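Local coordinates for GH62 hydrolase (Scytalidium thermophilum, PDB 4PVA), which probably removes alpha-L-arabinofuranosyl side groups from arabinoxylan as a family GH62 arabinofuranosidase, contributing to lignocellulose degradation, at residues Glu243-Phe253 with Thr290-Val298. Numbering follows the deposited sequence.
Sequences EAIGQEGHRYF and TKSISHGEV. With PO4 (phosphate ion), chain F.
S294 OG and the backbone N of H295 both bond the E243 carboxylate. OE2 accepts from S294 OG at 2.7 Å, on the syn side, while R251 NH1 reaches the same oxygen from the opposite face of the carboxylate in a salt bridge of 2.9 Å. OE1 takes H295 N, at the corner of the chain, from above the carboxylate plane. With CG anti to the backbone N (chi1 -172°), the extended E243 side chain carries the carboxylate to S294 and H295. E243 CB lies over one face of the F253 ring, whose edge meets the S294–H295 backbone. R251 NH1 and H295 ND1 each donate to a phosphate, probably from the crystallisation liquor. Farther along, R251 N donates almost straight to S292 OG (2.9 Å, 176°), I293 N returns a bond to R251 O, and K291 CB makes a CH-pi contact over the H250 ring. Q320 NE2 and Y330 OH, which also bond the phosphate, hold S294 OG and R251 NH2. Replacing E243 by an alanine would probably cost R251 its salt-bridge partner within the protein and leave S294 OG and H295 N without these acceptors. Where one propeller blade's hairpin (238–245, 251–258) meets the segment entering strand 296–298, converging donors thus suit an anion.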
loop_
_atom_site.group_PDB
_atom_site.type_symbol
_atom_site.label_atom_id
_atom_site.label_comp_id
_atom_site.label_asym_id
_atom_site.label_seq_id
_atom_site.Cartn_x
_atom_site.Cartn_y
_atom_site.Cartn_z
ATOM N N GLU A 243 7.932 -5.226 -0.648
ATOM C CA GLU A 243 7.809 -6.350 -1.554
ATOM C C GLU A 243 9.140 -6.691 -2.201
ATOM O O GLU A 243 9.884 -5.797 -2.614
ATOM C CB GLU A 243 6.729 -6.058 -2.614
ATOM C CG GLU A 243 6.352 -7.202 -3.505
ATOM C CD GLU A 243 5.161 -6.897 -4.387
ATOM O OE1 GLU A 243 4.394 -5.968 -4.046
ATOM O OE2 GLU A 243 4.990 -7.675 -5.380
ATOM N N ALA A 244 9.378 -7.979 -2.296
ATOM C CA ALA A 244 10.496 -8.552 -2.980
ATOM C C ALA A 244 10.027 -9.552 -4.030
ATOM O O ALA A 244 8.939 -10.107 -3.962
ATOM C CB ALA A 244 11.464 -9.221 -1.997
ATOM N N ILE A 245 10.891 -9.772 -5.027
ATOM C CA ILE A 245 10.625 -10.774 -6.082
ATOM C C ILE A 245 11.639 -11.874 -5.898
ATOM O O ILE A 245 12.846 -11.614 -5.917
ATOM C CB ILE A 245 10.702 -10.204 -7.488
ATOM C CG1 ILE A 245 9.897 -8.909 -7.603
ATOM C CG2 ILE A 245 10.221 -11.245 -8.495
ATOM C CD1 ILE A 245 9.807 -8.330 -9.001
ATOM N N GLY A 246 11.162 -13.081 -5.672
ATOM C CA GLY A 246 12.056 -14.163 -5.399
ATOM C C GLY A 246 12.228 -15.023 -6.593
ATOM O O GLY A 246 12.269 -14.521 -7.749
ATOM N N GLN A 247 12.297 -16.316 -6.257
ATOM C CA GLN A 247 12.451 -17.429 -7.165
ATOM C C GLN A 247 11.208 -17.507 -7.985
ATOM O O GLN A 247 10.106 -17.380 -7.439
ATOM C CB GLN A 247 12.628 -18.736 -6.374
ATOM C CG GLN A 247 13.973 -18.838 -5.676
ATOM C CD GLN A 247 14.162 -20.161 -4.944
ATOM O OE1 GLN A 247 13.238 -20.666 -4.290
ATOM N NE2 GLN A 247 15.367 -20.724 -5.041
ATOM N N GLU A 248 11.418 -17.672 -9.294
ATOM C CA GLU A 248 10.380 -17.889 -10.270
ATOM C C GLU A 248 9.475 -16.693 -10.366
ATOM O O GLU A 248 8.359 -16.810 -10.828
ATOM C CB GLU A 248 9.612 -19.192 -9.988
ATOM C CG GLU A 248 10.346 -20.462 -10.450
ATOM C CD GLU A 248 11.800 -20.500 -9.971
ATOM O OE1 GLU A 248 11.998 -20.432 -8.736
ATOM O OE2 GLU A 248 12.746 -20.564 -10.807
ATOM N N GLY A 249 9.964 -15.539 -9.906
ATOM C CA GLY A 249 9.191 -14.326 -9.956
ATOM C C GLY A 249 8.129 -14.259 -8.875
ATOM O O GLY A 249 7.233 -13.439 -8.964
ATOM N N HIS A 250 8.174 -15.103 -7.855
ATOM C CA HIS A 250 7.113 -15.076 -6.838
ATOM C C HIS A 250 7.305 -13.854 -5.922
ATOM O O HIS A 250 8.361 -13.616 -5.401
ATOM C CB HIS A 250 7.094 -16.335 -6.006
ATOM C CG HIS A 250 6.885 -17.561 -6.815
ATOM N ND1 HIS A 250 7.210 -18.818 -6.368
ATOM C CD2 HIS A 250 6.349 -17.723 -8.043
ATOM C CE1 HIS A 250 6.885 -19.706 -7.289
ATOM N NE2 HIS A 250 6.416 -19.055 -8.340
ATOM N N ARG A 251 6.218 -13.096 -5.779
ATOM C CA ARG A 251 6.249 -11.890 -4.931
ATOM C C ARG A 251 5.997 -12.252 -3.482
ATOM O O ARG A 251 5.115 -13.089 -3.178
ATOM C CB ARG A 251 5.166 -10.914 -5.351
ATOM C CG ARG A 251 5.136 -10.569 -6.830
ATOM C CD ARG A 251 6.422 -9.944 -7.309
ATOM N NE ARG A 251 6.292 -9.542 -8.700
ATOM C CZ ARG A 251 5.622 -8.482 -9.141
ATOM N NH1 ARG A 251 5.095 -7.602 -8.298
ATOM N NH2 ARG A 251 5.536 -8.274 -10.446
ATOM N N TYR A 252 6.755 -11.651 -2.575
ATOM C CA TYR A 252 6.548 -11.837 -1.148
ATOM C C TYR A 252 6.904 -10.561 -0.429
ATOM O O TYR A 252 7.554 -9.686 -1.006
ATOM C CB TYR A 252 7.379 -13.007 -0.624
ATOM C CG TYR A 252 8.872 -12.852 -0.691
ATOM C CD1 TYR A 252 9.559 -13.153 -1.856
ATOM C CD2 TYR A 252 9.605 -12.465 0.430
ATOM C CE1 TYR A 252 10.948 -13.033 -1.921
ATOM C CE2 TYR A 252 10.984 -12.360 0.362
ATOM C CZ TYR A 252 11.625 -12.661 -0.800
ATOM O OH TYR A 252 13.016 -12.545 -0.810
ATOM N N PHE A 253 6.517 -10.443 0.834
ATOM C CA PHE A 253 6.854 -9.290 1.650
ATOM C C PHE A 253 7.918 -9.614 2.677
ATOM O O PHE A 253 7.794 -10.597 3.414
ATOM C CB PHE A 253 5.608 -8.726 2.337
ATOM C CG PHE A 253 4.823 -7.838 1.416
ATOM C CD1 PHE A 253 3.872 -8.355 0.533
ATOM C CD2 PHE A 253 5.110 -6.497 1.357
ATOM C CE1 PHE A 253 3.234 -7.504 -0.371
ATOM C CE2 PHE A 253 4.456 -5.660 0.454
ATOM C CZ PHE A 253 3.542 -6.171 -0.431
ATOM N N THR A 290 -2.733 -18.385 -6.579
ATOM C CA THR A 290 -1.589 -17.503 -6.781
ATOM C C THR A 290 -0.410 -18.032 -5.986
ATOM O O THR A 290 -0.607 -18.667 -4.936
ATOM C CB THR A 290 -1.939 -16.066 -6.327
ATOM O OG1 THR A 290 -0.851 -15.174 -6.593
ATOM C CG2 THR A 290 -2.289 -16.016 -4.852
ATOM N N LYS A 291 0.787 -17.847 -6.502
ATOM C CA LYS A 291 2.014 -18.069 -5.740
ATOM C C LYS A 291 2.671 -16.774 -5.277
ATOM O O LYS A 291 3.647 -16.791 -4.589
ATOM C CB LYS A 291 3.040 -18.850 -6.549
ATOM C CG LYS A 291 2.521 -20.239 -6.849
ATOM C CD LYS A 291 3.500 -21.107 -7.597
ATOM C CE LYS A 291 3.010 -22.535 -7.607
ATOM N NZ LYS A 291 3.959 -23.398 -8.354
ATOM N N SER A 292 2.079 -15.653 -5.677
ATOM C CA SER A 292 2.528 -14.320 -5.323
ATOM C C SER A 292 1.577 -13.688 -4.344
ATOM O O SER A 292 0.368 -13.727 -4.522
ATOM C CB SER A 292 2.619 -13.466 -6.578
ATOM O OG SER A 292 3.833 -13.771 -7.262
ATOM N N ILE A 293 2.149 -13.049 -3.326
ATOM C CA ILE A 293 1.432 -12.207 -2.370
ATOM C C ILE A 293 1.987 -10.799 -2.617
ATOM O O ILE A 293 3.105 -10.492 -2.173
ATOM C CB ILE A 293 1.668 -12.639 -0.921
ATOM C CG1 ILE A 293 1.387 -14.154 -0.737
ATOM C CG2 ILE A 293 0.840 -11.769 0.007
ATOM C CD1 ILE A 293 -0.058 -14.590 -0.942
ATOM N N SER A 294 1.246 -9.964 -3.344
ATOM C CA SER A 294 1.800 -8.729 -3.903
ATOM C C SER A 294 1.019 -7.478 -3.523
ATOM O O SER A 294 -0.196 -7.517 -3.391
ATOM C CB SER A 294 1.893 -8.888 -5.414
ATOM O OG SER A 294 2.336 -7.728 -6.083
ATOM N N HIS A 295 1.742 -6.373 -3.374
ATOM C CA HIS A 295 1.209 -5.027 -3.296
ATOM C C HIS A 295 -0.006 -4.918 -2.421
ATOM O O HIS A 295 -0.993 -4.278 -2.775
ATOM C CB HIS A 295 0.923 -4.452 -4.699
ATOM C CG HIS A 295 1.154 -2.973 -4.797
ATOM N ND1 HIS A 295 1.463 -2.345 -5.986
ATOM C CD2 HIS A 295 1.126 -2.006 -3.861
ATOM C CE1 HIS A 295 1.622 -1.047 -5.760
ATOM N NE2 HIS A 295 1.437 -0.822 -4.477
ATOM N N GLY A 296 0.081 -5.421 -1.210
ATOM C CA GLY A 296 -1.056 -5.496 -0.311
ATOM C C GLY A 296 -1.040 -4.425 0.766
ATOM O O GLY A 296 -0.058 -3.686 0.959
ATOM N N GLU A 297 -2.140 -4.348 1.502
ATOM C CA GLU A 297 -2.270 -3.452 2.626
ATOM C C GLU A 297 -3.101 -4.095 3.697
ATOM O O GLU A 297 -4.098 -4.812 3.428
ATOM C CB GLU A 297 -2.955 -2.131 2.230
ATOM C CG GLU A 297 -1.999 -0.983 1.955
ATOM C CD GLU A 297 -2.705 0.371 1.930
ATOM O OE1 GLU A 297 -3.540 0.608 2.840
ATOM O OE2 GLU A 297 -2.390 1.205 1.061
ATOM N N VAL A 298 -2.783 -3.799 4.938
ATOM C CA VAL A 298 -3.615 -4.176 6.082
ATOM C C VAL A 298 -4.922 -3.390 6.071
ATOM O O VAL A 298 -4.926 -2.151 5.876
ATOM C CB VAL A 298 -2.848 -3.898 7.406
ATOM C CG1 VAL A 298 -3.723 -4.190 8.616
ATOM C CG2 VAL A 298 -1.565 -4.695 7.445
HETATM P P PO4 F . 2.856 -3.880 -9.259
HETATM O O1 PO4 F . 3.447 -5.108 -8.528
HETATM O O2 PO4 F . 3.945 -2.785 -9.312
HETATM O O3 PO4 F . 2.582 -4.311 -10.681
HETATM O O4 PO4 F . 1.669 -3.425 -8.552
HETATM O O HOH W 1 4.078 -12.892 -9.861
HETATM O O HOH W 2 5.221 -15.731 -2.718
#